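Local coordinates for protein sulfate transporter 4.1, chloroplastic (Arabidopsis thaliana, PDB 7LHV) that cotransports sulfate with protons across the membrane as a secondary active symporter and may play a role in regulating sulfate assimilation, at residues L195-G198 and W199-R202. Residues are numbered along the deposited sequence; the frame is centred on the assembly and turned at random.
Sequences LRLG and WLIR. With LBN (1-palmitoyl-2-oleoyl-sn-glycero-3-phosphocholine), chain E; S1P ((2S,3R,4E)-2-amino-3-hydroxyoctadec-4-en-1-yl dihydrogen phosphate), chain G.
Leu197 O accepts a weak hydrogen bond from Leu200 N at 3.3 Å, and Gly198 O takes a second weak one from Ile201 N, nearly straight at 167°. Both run from residue i+3 back to i, the spacing of a 3-10 turn, and they give Leu197 O and Gly198 O a weak donor each. Positive phi at Arg196 marks where the chain leaves helix 173-194. The Trp199 indole lies beyond that break: with CG set between the backbone N and the carbonyl carbon (chi1 51°), its NE1 reaches LBN O1, a lipid phosphate-ester oxygen near the ring plane, in a hydrogen bond of 3.1 Å and 152°. In the sulfate permease region this turn links helices 173-194 and 206-229 and lines the bound LBN and S1P where the second subunit packs, Trp199 and Leu200 resting on its Ala490. Replacing Trp199 with alanine removes the indole N-H, which would probably leave LBN O1 without this donor and open a gap beside His494 of the second subunit, whose ring meets the indole edge-to-face. Leu197 and Leu200 point the same way, Leu197 CD2 3.8 Å from Leu200 CD1, and Leu197 CD2 also meets S1P C5 at 3.5 Å. Over one face of the Arg202 guanidinium sits Gly198 O.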
ATOM      1  N   LEU A 195     -14.369 -12.575   7.014  1.00 60.30           N
ATOM      2  CA  LEU A 195     -13.935 -11.282   7.521  1.00 60.30           C
ATOM      3  C   LEU A 195     -14.221 -10.141   6.557  1.00 60.30           C
ATOM      4  O   LEU A 195     -13.966  -8.985   6.906  1.00 60.30           O
ATOM      5  CB  LEU A 195     -12.438 -11.318   7.841  1.00 60.30           C
ATOM      6  CG  LEU A 195     -11.983 -12.359   8.860  1.00 60.30           C
ATOM      7  CD1 LEU A 195     -10.490 -12.238   9.106  1.00 60.30           C
ATOM      8  CD2 LEU A 195     -12.759 -12.214  10.155  1.00 60.30           C
ATOM      9  N   ARG A 196     -14.735 -10.437   5.363  1.00 61.52           N
ATOM     10  CA  ARG A 196     -15.056  -9.422   4.361  1.00 61.52           C
ATOM     11  C   ARG A 196     -13.852  -8.534   4.059  1.00 61.52           C
ATOM     12  O   ARG A 196     -13.966  -7.313   3.965  1.00 61.52           O
ATOM     13  CB  ARG A 196     -16.261  -8.586   4.791  1.00 61.52           C
ATOM     14  CG  ARG A 196     -17.439  -9.413   5.268  1.00 61.52           C
ATOM     15  CD  ARG A 196     -18.397  -8.592   6.105  1.00 61.52           C
ATOM     16  NE  ARG A 196     -19.102  -9.412   7.082  1.00 61.52           N
ATOM     17  CZ  ARG A 196     -20.329  -9.162   7.522  1.00 61.52           C
ATOM     18  NH1 ARG A 196     -21.018  -8.120   7.091  1.00 61.52           N
ATOM     19  NH2 ARG A 196     -20.875  -9.979   8.418  1.00 61.52           N
ATOM     20  N   LEU A 197     -12.687  -9.159   3.900  1.00 60.88           N
ATOM     21  CA  LEU A 197     -11.444  -8.454   3.623  1.00 60.88           C
ATOM     22  C   LEU A 197     -11.096  -8.446   2.140  1.00 60.88           C
ATOM     23  O   LEU A 197      -9.932  -8.236   1.787  1.00 60.88           O
ATOM     24  CB  LEU A 197     -10.299  -9.070   4.422  1.00 60.88           C
ATOM     25  CG  LEU A 197     -10.236  -8.721   5.906  1.00 60.88           C
ATOM     26  CD1 LEU A 197      -9.325  -9.691   6.630  1.00 60.88           C
ATOM     27  CD2 LEU A 197      -9.750  -7.298   6.082  1.00 60.88           C
ATOM     28  N   GLY A 198     -12.077  -8.674   1.267  1.00 56.25           N
ATOM     29  CA  GLY A 198     -11.802  -8.698  -0.156  1.00 56.25           C
ATOM     30  C   GLY A 198     -11.444  -7.349  -0.740  1.00 56.25           C
ATOM     31  O   GLY A 198     -10.791  -7.295  -1.786  1.00 56.25           O
ATOM     32  N   TRP A 199     -11.851  -6.259  -0.088  1.00 56.06           N
ATOM     33  CA  TRP A 199     -11.560  -4.928  -0.606  1.00 56.06           C
ATOM     34  C   TRP A 199     -10.082  -4.573  -0.511  1.00 56.06           C
ATOM     35  O   TRP A 199      -9.649  -3.614  -1.155  1.00 56.06           O
ATOM     36  CB  TRP A 199     -12.390  -3.881   0.137  1.00 56.06           C
ATOM     37  CG  TRP A 199     -12.283  -3.986   1.621  1.00 56.06           C
ATOM     38  CD1 TRP A 199     -13.104  -4.686   2.451  1.00 56.06           C
ATOM     39  CD2 TRP A 199     -11.285  -3.388   2.452  1.00 56.06           C
ATOM     40  NE1 TRP A 199     -12.684  -4.556   3.750  1.00 56.06           N
ATOM     41  CE2 TRP A 199     -11.568  -3.764   3.777  1.00 56.06           C
ATOM     42  CE3 TRP A 199     -10.180  -2.570   2.205  1.00 56.06           C
ATOM     43  CZ2 TRP A 199     -10.788  -3.351   4.851  1.00 56.06           C
ATOM     44  CZ3 TRP A 199      -9.409  -2.161   3.271  1.00 56.06           C
ATOM     45  CH2 TRP A 199      -9.715  -2.550   4.577  1.00 56.06           C
ATOM     46  N   LEU A 200      -9.301  -5.318   0.272  1.00 54.82           N
ATOM     47  CA  LEU A 200      -7.875  -5.041   0.394  1.00 54.82           C
ATOM     48  C   LEU A 200      -7.098  -5.368  -0.871  1.00 54.82           C
ATOM     49  O   LEU A 200      -5.945  -4.944  -0.993  1.00 54.82           O
ATOM     50  CB  LEU A 200      -7.283  -5.830   1.563  1.00 54.82           C
ATOM     51  CG  LEU A 200      -7.219  -5.122   2.914  1.00 54.82           C
ATOM     52  CD1 LEU A 200      -6.817  -6.106   3.996  1.00 54.82           C
ATOM     53  CD2 LEU A 200      -6.249  -3.958   2.859  1.00 54.82           C
ATOM     54  N   ILE A 201      -7.694  -6.103  -1.806  1.00 54.29           N
ATOM     55  CA  ILE A 201      -7.007  -6.510  -3.017  1.00 54.29           C
ATOM     56  C   ILE A 201      -7.535  -5.789  -4.253  1.00 54.29           C
ATOM     57  O   ILE A 201      -6.772  -5.569  -5.201  1.00 54.29           O
ATOM     58  CB  ILE A 201      -7.102  -8.041  -3.191  1.00 54.29           C
ATOM     59  CG1 ILE A 201      -6.504  -8.747  -1.979  1.00 54.29           C
ATOM     60  CG2 ILE A 201      -6.374  -8.501  -4.437  1.00 54.29           C
ATOM     61  CD1 ILE A 201      -5.044  -8.438  -1.764  1.00 54.29           C
ATOM     62  N   ARG A 202      -8.803  -5.378  -4.257  1.00 53.93           N
ATOM     63  CA  ARG A 202      -9.430  -4.800  -5.440  1.00 53.93           C
ATOM     64  C   ARG A 202      -8.896  -3.420  -5.799  1.00 53.93           C
ATOM     65  O   ARG A 202      -9.436  -2.797  -6.719  1.00 53.93           O
ATOM     66  CB  ARG A 202     -10.945  -4.737  -5.243  1.00 53.93           C
ATOM     67  CG  ARG A 202     -11.566  -6.078  -4.909  1.00 53.93           C
ATOM     68  CD  ARG A 202     -13.077  -5.980  -4.781  1.00 53.93           C
ATOM     69  NE  ARG A 202     -13.610  -7.014  -3.903  1.00 53.93           N
ATOM     70  CZ  ARG A 202     -13.734  -8.292  -4.237  1.00 53.93           C
ATOM     71  NH1 ARG A 202     -13.400  -8.727  -5.441  1.00 53.93           N
ATOM     72  NH2 ARG A 202     -14.204  -9.153  -3.342  1.00 53.93           N
TER
HETATM   73  C1  LBN E1003     -13.800  -4.801   7.581  1.00 20.00           C
HETATM   74  P1  LBN E1003     -15.719  -3.997   5.949  1.00 20.00           P
HETATM   75  C2  LBN E1003     -13.869  -6.081   8.375  1.00 20.00           C
HETATM   76  C3  LBN E1003     -13.402  -5.909   9.798  1.00 20.00           C
HETATM   77  C5  LBN E1003     -15.079 -14.989  12.159  1.00 20.00           C
HETATM   78  O1  LBN E1003     -14.457  -4.909   6.304  1.00 20.00           O
HETATM   79  O2  LBN E1003     -15.305  -2.594   5.724  1.00 20.00           O
HETATM   80  O3  LBN E1003     -16.747  -4.285   6.968  1.00 20.00           O
HETATM   81  O4  LBN E1003     -16.335  -4.538   4.584  1.00 20.00           O
HETATM   82  C25 LBN E1003     -11.773  -7.433  10.553  1.00 20.00           C
HETATM   83  O5  LBN E1003     -13.063  -7.165  10.432  1.00 20.00           O
HETATM   84  C26 LBN E1003     -11.430  -8.043  11.868  1.00 20.00           C
HETATM   85  O6  LBN E1003     -10.979  -7.201   9.707  1.00 20.00           O
HETATM   86  C27 LBN E1003     -10.264  -9.014  11.758  1.00 20.00           C
HETATM   87  C28 LBN E1003      -8.894  -8.365  11.709  1.00 20.00           C
HETATM   88  C29 LBN E1003      -7.910  -9.115  10.833  1.00 20.00           C
HETATM   89  C30 LBN E1003      -6.467  -9.018  11.288  1.00 20.00           C
HETATM   90  C31 LBN E1003      -5.464  -9.404  10.218  1.00 20.00           C
HETATM   91  C34 LBN E1003     -16.037  -6.682   9.337  1.00 20.00           C
HETATM   92  O7  LBN E1003     -15.218  -6.643   8.277  1.00 20.00           O
HETATM   93  C35 LBN E1003     -16.210  -8.080   9.846  1.00 20.00           C
HETATM   94  O8  LBN E1003     -16.639  -5.732   9.753  1.00 20.00           O
HETATM   95  C36 LBN E1003     -17.645  -8.352  10.251  1.00 20.00           C
HETATM   96  C37 LBN E1003     -17.875  -9.770  10.679  1.00 20.00           C
HETATM   97  C38 LBN E1003     -16.608 -10.539  10.853  1.00 20.00           C
HETATM   98  C39 LBN E1003     -16.744 -11.675  11.828  1.00 20.00           C
HETATM   99  C40 LBN E1003     -17.803 -12.678  11.450  1.00 20.00           C
HETATM  100  C41 LBN E1003     -17.394 -14.090  11.813  1.00 20.00           C
HETATM  101  C42 LBN E1003     -16.030 -14.113  12.414  1.00 20.00           C
HETATM  102  C1  S1P G1001     -10.857  -3.171   9.734  1.00 66.34           C
HETATM  103  O1  S1P G1001     -11.696  -2.443   8.815  1.00 66.34           O
HETATM  104  C2  S1P G1001      -9.505  -2.559   9.467  1.00 66.34           C
HETATM  105  N2  S1P G1001      -9.567  -1.806   8.218  1.00 66.34           N
HETATM  106  C3  S1P G1001      -8.371  -3.566   9.277  1.00 66.34           C
HETATM  107  O3  S1P G1001      -7.654  -3.088   8.146  1.00 66.34           O
HETATM  108  C4  S1P G1001      -8.845  -4.958   9.025  1.00 66.34           C
HETATM  109  C5  S1P G1001      -8.068  -6.017   8.920  1.00 66.34           C
HETATM  110  C6  S1P G1001      -6.587  -6.135   9.013  1.00 66.34           C
HETATM  111  C7  S1P G1001      -5.825  -5.811   7.746  1.00 66.34           C
HETATM  112  C8  S1P G1001      -4.551  -5.065   8.027  1.00 66.34           C
HETATM  113  C9  S1P G1001      -3.319  -5.693   7.424  1.00 66.34           C
HETATM  114  C10 S1P G1001      -3.110  -5.329   5.974  1.00 66.34           C
HETATM  115  C11 S1P G1001      -1.782  -5.770   5.407  1.00 66.34           C
HETATM  116  C12 S1P G1001      -1.451  -5.137   4.071  1.00 66.34           C
HETATM  117  C13 S1P G1001      -2.432  -4.084   3.635  1.00 66.34           C
HETATM  118  C14 S1P G1001      -2.480  -3.867   2.146  1.00 66.34           C
HETATM  119  C15 S1P G1001      -1.391  -4.579   1.387  1.00 66.34           C
HETATM  120  C16 S1P G1001      -1.878  -5.350   0.173  1.00 66.34           C
HETATM  121  P22 S1P G1001     -12.533  -1.122   9.117  1.00 66.34           P
HETATM  122  O23 S1P G1001     -12.866  -1.090  10.590  1.00 66.34           O
HETATM  123  O24 S1P G1001     -11.622   0.026   8.819  1.00 66.34           O
HETATM  124  O25 S1P G1001     -13.715  -1.106   8.272  1.00 66.34           O